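Local coordinates for protein 303aa long hypothetical esterase (Sulfolobus tokodaii, PDB 3AIN) that hydrolyses carboxylic esters as a thermostable carboxylesterase of the hormone-sensitive-lipase-like group, built on the alpha/beta hydrolase fold, at residues E60-I65 / L112-T117; A79-P84 / V123-D128. The protein carries 1 engineered substitution. All coordinates share one frame; numbering follows the deposited sequence.

Contact 1 of 2, residues E60-I65 / L112-T117; sequences EEVGKI and LCRAIT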
ATOM      1  N   GLU A  60      12.384  17.427  -4.131  1.00 18.63           N
ATOM      2  CA  GLU A  60      13.483  16.454  -4.163  1.00 17.57           C
ATOM      3  C   GLU A  60      14.339  16.672  -5.389  1.00 19.26           C
ATOM      4  O   GLU A  60      13.822  16.799  -6.504  1.00 17.86           O
ATOM      5  CB  GLU A  60      12.937  15.016  -4.146  1.00 20.13           C
ATOM      6  CG  GLU A  60      12.259  14.649  -2.838  1.00 18.97           C
ATOM      7  CD  GLU A  60      11.731  13.233  -2.802  1.00 25.82           C
ATOM      8  OE1 GLU A  60      12.085  12.408  -3.679  1.00 17.56           O
ATOM      9  OE2 GLU A  60      11.152  12.878  -1.758  1.00 29.55           O
ATOM     10  N   GLU A  61      15.658  16.537  -5.220  1.00 18.23           N
ATOM     11  CA  GLU A  61      16.550  16.480  -6.356  1.00 20.92           C
ATOM     12  C   GLU A  61      16.236  15.244  -7.196  1.00 17.21           C
ATOM     13  O   GLU A  61      16.056  14.148  -6.671  1.00 19.86           O
ATOM     14  CB  GLU A  61      18.009  16.398  -5.867  1.00 23.17           C
ATOM     15  CG  GLU A  61      19.029  16.882  -6.874  1.00 39.43           C
ATOM     16  CD  GLU A  61      20.410  17.068  -6.258  1.00 57.58           C
ATOM     17  OE1 GLU A  61      20.518  17.756  -5.218  1.00 52.81           O
ATOM     18  OE2 GLU A  61      21.372  16.457  -6.769  1.00 60.54           O
ATOM     19  N   VAL A  62      16.260  15.408  -8.516  1.00 15.90           N
ATOM     20  CA  VAL A  62      16.197  14.250  -9.397  1.00 15.60           C
ATOM     21  C   VAL A  62      17.431  14.241 -10.297  1.00 20.54           C
ATOM     22  O   VAL A  62      18.404  14.951 -10.015  1.00 20.30           O
ATOM     23  CB  VAL A  62      14.882  14.223 -10.234  1.00 15.97           C
ATOM     24  CG1 VAL A  62      13.663  14.053  -9.297  1.00 17.84           C
ATOM     25  CG2 VAL A  62      14.736  15.492 -11.070  1.00 17.57           C
ATOM     26  N   GLY A  63      17.437  13.364 -11.298  1.00 20.31           N
ATOM     27  CA  GLY A  63      18.582  13.238 -12.209  1.00 21.98           C
ATOM     28  C   GLY A  63      18.793  14.415 -13.143  1.00 26.56           C
ATOM     29  O   GLY A  63      19.921  14.878 -13.324  1.00 26.64           O
ATOM     30  N   LYS A  64      17.726  14.828 -13.825  1.00 20.72           N
ATOM     31  CA  LYS A  64      17.779  15.844 -14.884  1.00 24.09           C
ATOM     32  C   LYS A  64      16.323  16.187 -15.178  1.00 21.83           C
ATOM     33  O   LYS A  64      15.467  15.346 -14.952  1.00 20.64           O
ATOM     34  CB  LYS A  64      18.401  15.255 -16.150  1.00 23.47           C
ATOM     35  CG  LYS A  64      18.293  16.130 -17.379  1.00 35.21           C
ATOM     36  CD  LYS A  64      19.184  15.587 -18.500  1.00 41.88           C
ATOM     37  CE  LYS A  64      18.397  15.332 -19.779  1.00 53.69           C
ATOM     38  NZ  LYS A  64      18.337  16.529 -20.671  1.00 55.36           N
ATOM     39  N   ILE A  65      16.043  17.469 -15.381  1.00 20.77           N
ATOM     40  CA  ILE A  65      14.725  17.916 -15.835  1.00 18.38           C
ATOM     41  C   ILE A  65      14.813  18.631 -17.179  1.00 23.47           C
ATOM     42  O   ILE A  65      15.670  19.504 -17.380  1.00 23.21           O
ATOM     43  CB  ILE A  65      14.075  18.847 -14.792  1.00 19.24           C
ATOM     44  CG1 ILE A  65      13.941  18.113 -13.454  1.00 20.97           C
ATOM     45  CG2 ILE A  65      12.693  19.322 -15.276  1.00 24.13           C
ATOM     46  CD1 ILE A  65      13.617  19.019 -12.266  1.00 22.80           C
ATOM     47  N   LEU A 112       5.399  16.865  -6.224  1.00  9.00           N
ATOM     48  CA  LEU A 112       4.890  15.496  -6.276  1.00 11.18           C
ATOM     49  C   LEU A 112       5.535  14.680  -7.405  1.00 12.95           C
ATOM     50  O   LEU A 112       5.914  13.539  -7.198  1.00 13.28           O
ATOM     51  CB  LEU A 112       3.363  15.496  -6.405  1.00 11.72           C
ATOM     52  CG  LEU A 112       2.762  14.100  -6.602  1.00 10.13           C
ATOM     53  CD1 LEU A 112       3.055  13.210  -5.362  1.00 13.52           C
ATOM     54  CD2 LEU A 112       1.232  14.198  -6.822  1.00 13.97           C
ATOM     55  N   CYS A 113       5.679  15.254  -8.597  1.00 11.33           N
ATOM     56  CA  CYS A 113       6.298  14.488  -9.687  1.00 10.88           C
ATOM     57  C   CYS A 113       7.769  14.160  -9.421  1.00 11.01           C
ATOM     58  O   CYS A 113       8.222  13.099  -9.803  1.00 15.66           O
ATOM     59  CB  CYS A 113       6.155  15.210 -11.032  1.00 10.52           C
ATOM     60  SG  CYS A 113       4.428  15.194 -11.637  1.00 15.23           S
ATOM     61  N   ARG A 114       8.502  15.058  -8.754  1.00 14.12           N
ATOM     62  CA  ARG A 114       9.875  14.715  -8.343  1.00 13.29           C
ATOM     63  C   ARG A 114       9.879  13.538  -7.373  1.00 14.43           C
ATOM     64  O   ARG A 114      10.649  12.585  -7.534  1.00 13.20           O
ATOM     65  CB  ARG A 114      10.578  15.920  -7.713  1.00 11.43           C
ATOM     66  CG  ARG A 114      10.858  17.054  -8.702  1.00 14.76           C
ATOM     67  CD  ARG A 114      11.181  18.325  -7.898  1.00 12.28           C
ATOM     68  NE  ARG A 114      11.649  19.427  -8.731  1.00 14.91           N
ATOM     69  CZ  ARG A 114      12.931  19.663  -8.997  1.00 21.91           C
ATOM     70  NH1 ARG A 114      13.871  18.845  -8.534  1.00 24.87           N
ATOM     71  NH2 ARG A 114      13.270  20.676  -9.777  1.00 21.68           N
ATOM     72  N   ALA A 115       8.984  13.565  -6.389  1.00 14.08           N
ATOM     73  CA  ALA A 115       8.922  12.476  -5.447  1.00 13.72           C
ATOM     74  C   ALA A 115       8.551  11.140  -6.096  1.00 14.44           C
ATOM     75  O   ALA A 115       9.151  10.117  -5.792  1.00 14.70           O
ATOM     76  CB  ALA A 115       7.969  12.799  -4.305  1.00 11.77           C
ATOM     77  N   ILE A 116       7.587  11.162  -7.020  1.00 11.47           N
ATOM     78  CA  ILE A 116       7.222   9.947  -7.754  1.00 12.70           C
ATOM     79  C   ILE A 116       8.397   9.403  -8.595  1.00 14.08           C
ATOM     80  O   ILE A 116       8.644   8.188  -8.661  1.00 15.52           O
ATOM     81  CB  ILE A 116       5.968  10.209  -8.626  1.00 11.92           C
ATOM     82  CG1 ILE A 116       4.725  10.319  -7.730  1.00 13.70           C
ATOM     83  CG2 ILE A 116       5.801   9.096  -9.660  1.00 13.74           C
ATOM     84  CD1 ILE A 116       3.467  10.770  -8.500  1.00 14.04           C
ATOM     85  N   THR A 117       9.087  10.310  -9.268  1.00 14.45           N
ATOM     86  CA  THR A 117      10.224   9.952 -10.103  1.00 12.31           C
ATOM     87  C   THR A 117      11.268   9.219  -9.275  1.00 16.25           C
ATOM     88  O   THR A 117      11.762   8.166  -9.671  1.00 14.71           O
ATOM     89  CB  THR A 117      10.864  11.213 -10.685  1.00 16.83           C
ATOM     90  OG1 THR A 117       9.935  11.831 -11.577  1.00 16.64           O
ATOM     91  CG2 THR A 117      12.159  10.877 -11.424  1.00 15.49           C
TER
HETATM   92  O   HOH W   1      10.569  10.136  -3.362  1.00 20.17           O
HETATM   93  O   HOH W   2      16.811  18.102  -9.487  1.00 24.50           O
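Arg114 of helix 110-120 and the backbone of Glu60 form a side-chain-to-loop contact at the edge of the alpha/beta hydrolase fold, where the chain leading into the outermost strand 64-71 passes over one face of the helix. The arginine chain runs extended from CG to NE alongside Glu60 O. Its NH1 gives a hydrogen bond to Glu60 O (2.9 Å, 154° at the hydrogen); the oxygen lies in the guanidinium plane, whereas NH1 stands above the carbonyl plane. Ile65 approaches differently, crossing the arginine at about a right angle and setting CD1 over one guanidinium face near its rim. Water 2 accepts from both Val62 N and Arg114 NH1, and NE is paired with Asp110 in a salt bridge, so the flat group is fixed from several directions. Replacing Arg114 by a leucine would probably leave Glu60 O without this donor and cost Asp110 one of its arginine partners, Arg80 remaining. Val62 points toward the helix, and its CG1, anti to the carbonyl carbon (chi1 -65°), touches Arg114 CB and Thr117 CG2. The Glu60 carboxylate, salt-bridged through OE2 to Arg306, passes alongside Ala115, with OE1 3.6 Å from Ala115 CA. Water 1 completes this end, donating to Glu60 OE1 at 2.7 Å and to Ala115 O at 2.8 Å.

Contact 2 of 2, residues A79-P84 / V123-D128; sequences ARVYYP and VTISVD
Tyr82 with Thr124 and Arg80 with Ser126 are the hydrogen-bonded pairs, Val81 with Ile125 and Ala79 with Val127 the non-hydrogen-bonded ones, where strand 76-83 meets strand 123-127. Strand 76-83 is the antiparallel strand of the mixed alpha/beta hydrolase sheet, lying between edge strand 64-71 and strand 123-127. The segment axes approach to 4.6 Å at 165°. Four bonds join the backbones; that from Tyr82 N to Thr124 O is the straightest, 2.8 Å long with 172° at the hydrogen. CA-H...O contacts fill in between them, among them Val123 CA to Tyr82 O at 3.2 Å.

The tightly packed part is the apolar face carrying Ala79, Val81 and Ile125. Val81 and Ile125 lie side by side, and Val81 CG1 also meets Val123 CG1 at 3.7 Å. The CG2 methyl of Ile125, anti to the backbone N (chi1 -60° for CG1), reaches back to Ala79 CB at 3.8 Å.

The other face is looser and more polar, with a water bridging its side chains and Arg80 partly exposed. Tyr82 puts its ring edge to the neighbouring strand: Thr124 O and Ser126 CB both lie near the ring plane, CE2 standing 4.0 Å from that CB. Arg80 CG sits over one face of this ring near its rim, and the rest of the arginine leads away to salt bridges with Asp67, Glu107 and Asp110. Water 3 donates to Tyr82 OH at 2.9 Å and is hydrogen-bonded to Ser126 OG; Asp110 also bonds the phenol oxygen.

The chemistry is thus divided: on one face buried methyl groups pack together, consistent with a dry interior, whereas on the other hydroxyls, charges and a bound water satisfy one another against helix 110-120.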
ATOM      1  N   ALA A  79       5.070  19.844 -21.578  1.00 14.52           N
ATOM      2  CA  ALA A  79       5.259  18.767 -20.613  1.00 12.77           C
ATOM      3  C   ALA A  79       6.615  18.880 -19.955  1.00 16.14           C
ATOM      4  O   ALA A  79       7.542  19.491 -20.509  1.00 16.14           O
ATOM      5  CB  ALA A  79       5.119  17.409 -21.284  1.00 13.03           C
ATOM      6  N   ARG A  80       6.698  18.406 -18.718  1.00 14.99           N
ATOM      7  CA  ARG A  80       7.970  18.441 -18.007  1.00 14.64           C
ATOM      8  C   ARG A  80       8.476  17.026 -17.790  1.00 15.77           C
ATOM      9  O   ARG A  80       7.730  16.129 -17.350  1.00 12.29           O
ATOM     10  CB  ARG A  80       7.867  19.185 -16.674  1.00 12.85           C
ATOM     11  CG  ARG A  80       9.215  19.231 -15.931  1.00 14.14           C
ATOM     12  CD  ARG A  80       9.255  20.235 -14.802  1.00 18.68           C
ATOM     13  NE  ARG A  80       9.226  21.600 -15.336  1.00 15.36           N
ATOM     14  CZ  ARG A  80       8.775  22.662 -14.679  1.00 20.86           C
ATOM     15  NH1 ARG A  80       8.401  22.558 -13.404  1.00 16.66           N
ATOM     16  NH2 ARG A  80       8.641  23.820 -15.325  1.00 18.55           N
ATOM     17  N   VAL A  81       9.702  16.781 -18.241  1.00 14.37           N
ATOM     18  CA  VAL A  81      10.265  15.445 -18.210  1.00 13.40           C
ATOM     19  C   VAL A  81      11.250  15.348 -17.049  1.00 15.53           C
ATOM     20  O   VAL A  81      12.168  16.166 -16.933  1.00 16.07           O
ATOM     21  CB  VAL A  81      11.044  15.153 -19.509  1.00 13.49           C
ATOM     22  CG1 VAL A  81      11.637  13.739 -19.473  1.00 16.17           C
ATOM     23  CG2 VAL A  81      10.138  15.370 -20.735  1.00 16.97           C
ATOM     24  N   TYR A  82      10.999  14.413 -16.139  1.00 13.00           N
ATOM     25  CA  TYR A  82      11.885  14.210 -14.961  1.00 12.98           C
ATOM     26  C   TYR A  82      12.614  12.877 -15.160  1.00 13.00           C
ATOM     27  O   TYR A  82      11.999  11.812 -15.259  1.00 13.74           O
ATOM     28  CB  TYR A  82      11.078  14.140 -13.642  1.00 12.39           C
ATOM     29  CG  TYR A  82      10.176  15.331 -13.365  1.00 14.41           C
ATOM     30  CD1 TYR A  82      10.569  16.346 -12.483  1.00 14.39           C
ATOM     31  CD2 TYR A  82       8.915  15.438 -13.971  1.00 15.10           C
ATOM     32  CE1 TYR A  82       9.731  17.440 -12.210  1.00 12.94           C
ATOM     33  CE2 TYR A  82       8.042  16.458 -13.614  1.00 13.10           C
ATOM     34  CZ  TYR A  82       8.475  17.483 -12.788  1.00 15.84           C
ATOM     35  OH  TYR A  82       7.631  18.510 -12.489  1.00 13.33           O
ATOM     36  N   TYR A  83      13.943  12.927 -15.104  1.00 14.89           N
ATOM     37  CA  TYR A  83      14.747  11.704 -15.108  1.00 14.24           C
ATOM     38  C   TYR A  83      15.181  11.349 -13.689  1.00 13.97           C
ATOM     39  O   TYR A  83      15.515  12.229 -12.902  1.00 19.29           O
ATOM     40  CB  TYR A  83      16.021  11.928 -15.941  1.00 15.71           C
ATOM     41  CG  TYR A  83      15.762  12.063 -17.417  1.00 17.40           C
ATOM     42  CD1 TYR A  83      15.856  10.961 -18.248  1.00 18.33           C
ATOM     43  CD2 TYR A  83      15.486  13.294 -17.984  1.00 17.51           C
ATOM     44  CE1 TYR A  83      15.640  11.070 -19.609  1.00 25.15           C
ATOM     45  CE2 TYR A  83      15.292  13.417 -19.357  1.00 22.24           C
ATOM     46  CZ  TYR A  83      15.367  12.299 -20.152  1.00 26.73           C
ATOM     47  OH  TYR A  83      15.158  12.405 -21.511  1.00 31.59           O
ATOM     48  N   PRO A  84      15.235  10.058 -13.379  1.00 15.66           N
ATOM     49  CA  PRO A  84      15.690   9.667 -12.051  1.00 18.05           C
ATOM     50  C   PRO A  84      17.209   9.727 -11.984  1.00 19.38           C
ATOM     51  O   PRO A  84      17.863  10.026 -12.991  1.00 17.95           O
ATOM     52  CB  PRO A  84      15.234   8.215 -11.947  1.00 18.92           C
ATOM     53  CG  PRO A  84      15.263   7.724 -13.338  1.00 22.31           C
ATOM     54  CD  PRO A  84      14.842   8.897 -14.195  1.00 14.90           C
ATOM     55  N   VAL A 123      11.411   7.560 -15.662  1.00 12.80           N
ATOM     56  CA  VAL A 123      11.181   8.886 -16.236  1.00 13.64           C
ATOM     57  C   VAL A 123       9.711   9.205 -16.041  1.00 12.82           C
ATOM     58  O   VAL A 123       8.848   8.394 -16.350  1.00 15.75           O
ATOM     59  CB  VAL A 123      11.502   8.890 -17.741  1.00 15.23           C
ATOM     60  CG1 VAL A 123      11.100  10.218 -18.375  1.00 16.64           C
ATOM     61  CG2 VAL A 123      12.986   8.621 -17.923  1.00 17.33           C
ATOM     62  N   THR A 124       9.446  10.393 -15.525  1.00 14.31           N
ATOM     63  CA  THR A 124       8.066  10.852 -15.370  1.00 13.31           C
ATOM     64  C   THR A 124       7.867  12.029 -16.296  1.00 13.80           C
ATOM     65  O   THR A 124       8.656  12.968 -16.292  1.00 14.93           O
ATOM     66  CB  THR A 124       7.811  11.271 -13.914  1.00 12.47           C
ATOM     67  OG1 THR A 124       8.047  10.130 -13.080  1.00 16.54           O
ATOM     68  CG2 THR A 124       6.348  11.735 -13.734  1.00 13.89           C
ATOM     69  N   ILE A 125       6.738  12.018 -17.000  1.00 11.52           N
ATOM     70  CA  ILE A 125       6.408  13.101 -17.905  1.00 12.33           C
ATOM     71  C   ILE A 125       5.073  13.702 -17.515  1.00 12.75           C
ATOM     72  O   ILE A 125       4.013  13.106 -17.702  1.00 12.87           O
ATOM     73  CB  ILE A 125       6.397  12.649 -19.367  1.00 14.04           C
ATOM     74  CG1 ILE A 125       7.794  12.113 -19.715  1.00 10.92           C
ATOM     75  CG2 ILE A 125       6.043  13.850 -20.286  1.00 16.48           C
ATOM     76  CD1 ILE A 125       7.910  11.652 -21.189  1.00 14.73           C
ATOM     77  N   SER A 126       5.157  14.906 -16.981  1.00 10.99           N
ATOM     78  CA  SER A 126       3.992  15.582 -16.423  1.00 13.09           C
ATOM     79  C   SER A 126       3.383  16.480 -17.475  1.00 13.73           C
ATOM     80  O   SER A 126       4.060  17.357 -18.029  1.00 14.37           O
ATOM     81  CB  SER A 126       4.406  16.395 -15.200  1.00 11.87           C
ATOM     82  OG  SER A 126       3.284  17.092 -14.639  1.00 13.09           O
ATOM     83  N   VAL A 127       2.100  16.253 -17.759  1.00 11.81           N
ATOM     84  CA  VAL A 127       1.443  16.851 -18.940  1.00 11.61           C
ATOM     85  C   VAL A 127       0.591  18.081 -18.558  1.00 13.61           C
ATOM     86  O   VAL A 127      -0.234  18.018 -17.643  1.00 13.92           O
ATOM     87  CB  VAL A 127       0.569  15.767 -19.642  1.00 10.62           C
ATOM     88  CG1 VAL A 127      -0.238  16.359 -20.787  1.00 12.17           C
ATOM     89  CG2 VAL A 127       1.454  14.639 -20.095  1.00 13.50           C
ATOM     90  N   ASP A 128       0.782  19.201 -19.267  1.00 11.53           N
ATOM     91  CA  ASP A 128      -0.002  20.425 -19.015  1.00 12.68           C
ATOM     92  C   ASP A 128      -1.199  20.447 -19.988  1.00 17.17           C
ATOM     93  O   ASP A 128      -1.178  21.119 -21.038  1.00 14.74           O
ATOM     94  CB  ASP A 128       0.872  21.683 -19.201  1.00 14.49           C
ATOM     95  CG  ASP A 128       0.829  22.656 -18.001  1.00 32.07           C
ATOM     96  OD1 ASP A 128       0.276  22.333 -16.927  1.00 27.27           O
ATOM     97  OD2 ASP A 128       1.494  23.718 -18.087  1.00 28.99           O
TER
HETATM   98  O   HOH W   3       4.737  18.546 -12.657  1.00 14.15           O

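In the fold
Along the chain the segments alternate, 60-65, 79-84, 112-117 and 123-128, so the two contacts interlock at one border of the mixed sheet, their centres 9 Å apart. Strands 64-71, 76-83 and 123-127 are successive neighbours there, and helix 110-120, which leads into strand 123-127, packs against them. The contacts meet directly: Gly63 and Lys64 both face Tyr83 in a classic beta bulge, with probable hydrogen bonds from Gly63 N to Tyr83 O and from Tyr83 N to Lys64 O. Thr117 also packs on Tyr82. Contact 1 thereby joins the entry to the edge strand to the helix, while contact 2 joins the antiparallel strand 76-83 to strand 123-127, the first of the sheet's parallel run.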